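Long-range contact in hydrolase, isochorismatase family (Pseudomonas putida, PDB 4L07), which probably hydrolyses the amide of maleamate to maleate and ammonia, as a member of the isochorismatase family of amide hydrolases: residues 67-71 with 98-102. Residues are numbered along the deposited sequence; the frame is centred on the assembly and turned at random.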
loop_
_atom_site.group_PDB
_atom_site.type_symbol
_atom_site.label_atom_id
_atom_site.label_comp_id
_atom_site.label_asym_id
_atom_site.label_seq_id
_atom_site.Cartn_x
_atom_site.Cartn_y
_atom_site.Cartn_z
ATOM N N PHE A 67 16.235 -11.122 -0.803
ATOM C CA PHE A 67 15.696 -12.031 -1.817
ATOM C C PHE A 67 14.178 -12.088 -1.733
ATOM O O PHE A 67 13.614 -12.024 -0.642
ATOM C CB PHE A 67 16.238 -13.449 -1.601
ATOM C CG PHE A 67 17.715 -13.585 -1.836
ATOM C CD1 PHE A 67 18.638 -13.185 -0.868
ATOM C CD2 PHE A 67 18.190 -14.144 -3.020
ATOM C CE1 PHE A 67 20.004 -13.315 -1.088
ATOM C CE2 PHE A 67 19.555 -14.281 -3.245
ATOM C CZ PHE A 67 20.460 -13.863 -2.281
ATOM N N THR A 68 13.521 -12.225 -2.884
ATOM C CA THR A 68 12.071 -12.415 -2.922
ATOM C C THR A 68 11.703 -13.765 -3.523
ATOM O O THR A 68 12.466 -14.339 -4.303
ATOM C CB THR A 68 11.353 -11.284 -3.697
ATOM O OG1 THR A 68 11.476 -11.504 -5.103
ATOM C CG2 THR A 68 11.944 -9.925 -3.353
ATOM N N THR A 69 10.534 -14.266 -3.146
ATOM C CA THR A 69 9.988 -15.496 -3.700
ATOM C C THR A 69 8.467 -15.376 -3.726
ATOM O O THR A 69 7.870 -14.715 -2.862
ATOM C CB THR A 69 10.450 -16.752 -2.906
ATOM O OG1 THR A 69 10.110 -17.947 -3.622
ATOM C CG2 THR A 69 9.814 -16.800 -1.515
ATOM N N ILE A 70 7.853 -15.988 -4.731
ATOM C CA ILE A 70 6.406 -16.131 -4.788
ATOM C C ILE A 70 6.051 -17.490 -4.182
ATOM O O ILE A 70 6.533 -18.531 -4.643
ATOM C CB ILE A 70 5.880 -16.067 -6.244
ATOM C CG1 ILE A 70 6.106 -14.668 -6.848
ATOM C CG2 ILE A 70 4.409 -16.466 -6.293
ATOM C CD1 ILE A 70 5.878 -14.585 -8.350
ATOM N N ALA A 71 5.213 -17.480 -3.150
ATOM C CA ALA A 71 4.746 -18.720 -2.523
ATOM C C ALA A 71 3.303 -18.577 -2.058
ATOM O O ALA A 71 2.929 -17.529 -1.526
ATOM C CB ALA A 71 5.641 -19.089 -1.348
ATOM N N LEU A 98 9.916 -25.602 -5.371
ATOM C CA LEU A 98 9.727 -24.518 -6.348
ATOM C C LEU A 98 9.949 -23.138 -5.724
ATOM O O LEU A 98 10.426 -22.220 -6.391
ATOM C CB LEU A 98 8.315 -24.566 -6.962
ATOM C CG LEU A 98 7.644 -25.698 -7.773
ATOM C CD1 LEU A 98 7.591 -25.419 -9.274
ATOM C CD2 LEU A 98 8.151 -27.102 -7.455
ATOM N N VAL A 99 9.611 -23.009 -4.440
ATOM C CA VAL A 99 9.630 -21.722 -3.747
ATOM C C VAL A 99 10.980 -21.412 -3.089
ATOM O O VAL A 99 11.225 -20.283 -2.650
ATOM C CB VAL A 99 8.474 -21.661 -2.724
ATOM C CG1 VAL A 99 8.579 -20.429 -1.839
ATOM C CG2 VAL A 99 7.138 -21.694 -3.456
ATOM N N GLU A 100 11.855 -22.416 -3.033
ATOM C CA GLU A 100 13.177 -22.259 -2.432
ATOM C C GLU A 100 14.097 -21.455 -3.334
ATOM O O GLU A 100 14.082 -21.633 -4.559
ATOM C CB GLU A 100 13.797 -23.635 -2.153
ATOM C CG GLU A 100 13.111 -24.410 -1.039
ATOM C CD GLU A 100 13.388 -23.825 0.336
ATOM O OE1 GLU A 100 12.422 -23.648 1.107
ATOM O OE2 GLU A 100 14.566 -23.529 0.647
ATOM N N ILE A 101 14.899 -20.586 -2.725
ATOM C CA ILE A 101 15.848 -19.752 -3.453
ATOM C C ILE A 101 16.941 -20.656 -4.012
ATOM O O ILE A 101 17.472 -21.505 -3.296
ATOM C CB ILE A 101 16.445 -18.639 -2.556
ATOM C CG1 ILE A 101 15.332 -17.745 -1.965
ATOM C CG2 ILE A 101 17.467 -17.795 -3.314
ATOM C CD1 ILE A 101 14.412 -17.102 -2.993
ATOM N N ASP A 102 17.246 -20.487 -5.293
ATOM C CA ASP A 102 18.273 -21.292 -5.953
ATOM C C ASP A 102 19.640 -21.059 -5.296
ATOM O O ASP A 102 20.078 -19.918 -5.139
ATOM C CB ASP A 102 18.307 -20.963 -7.449
ATOM C CG ASP A 102 19.109 -21.970 -8.260
ATOM O OD1 ASP A 102 20.156 -22.432 -7.767
ATOM O OD2 ASP A 102 18.691 -22.290 -9.395
#
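Thr69 points its hydroxyl out of strand 65-70 and donates a hydrogen bond from OG1 to the carbonyl oxygen O of Val99, 2.8 Å away. The donor comes in at 125° to the C=O, tilted 23° from the carbonyl plane. A chi1 of -169° sets OG1 opposite the backbone N and within reach of Val99 O, with CG2 of Thr69 3.8 Å from Val99 CG1. The packing is tightest two residues on, at Ala71, where Val99 CG1 presses against Ala71 CB at 3.3 Å, closer than carbons usually come, while its other branch, CG2, lies 3.4 Å from the backbone O of Ile70. On the far flank Ile101 spreads its two arms along the strand: CD1 reaches Thr68 O at 3.6 Å, and CG2 meets CD2 of the Phe67 ring at 3.7 Å, the two side chains crossing at a slant. The solvent side is looser: Glu100, between Val99 and Ile101, starts away from the strand and is exposed, its side chain touching Tyr31. With an alanine here in place of Thr69, Val99 O would probably lose this donor, and a gap would open beside Val99 CG1. Residues 98-102, in the loop leading to 112-116, pack on the side of the strand that carries Phe67, Thr69 and Ala71. A single polar bond flanked by aliphatic contacts implies a mainly apolar seam, with the threonine hydroxyl supplying a donor to a loop carbonyl.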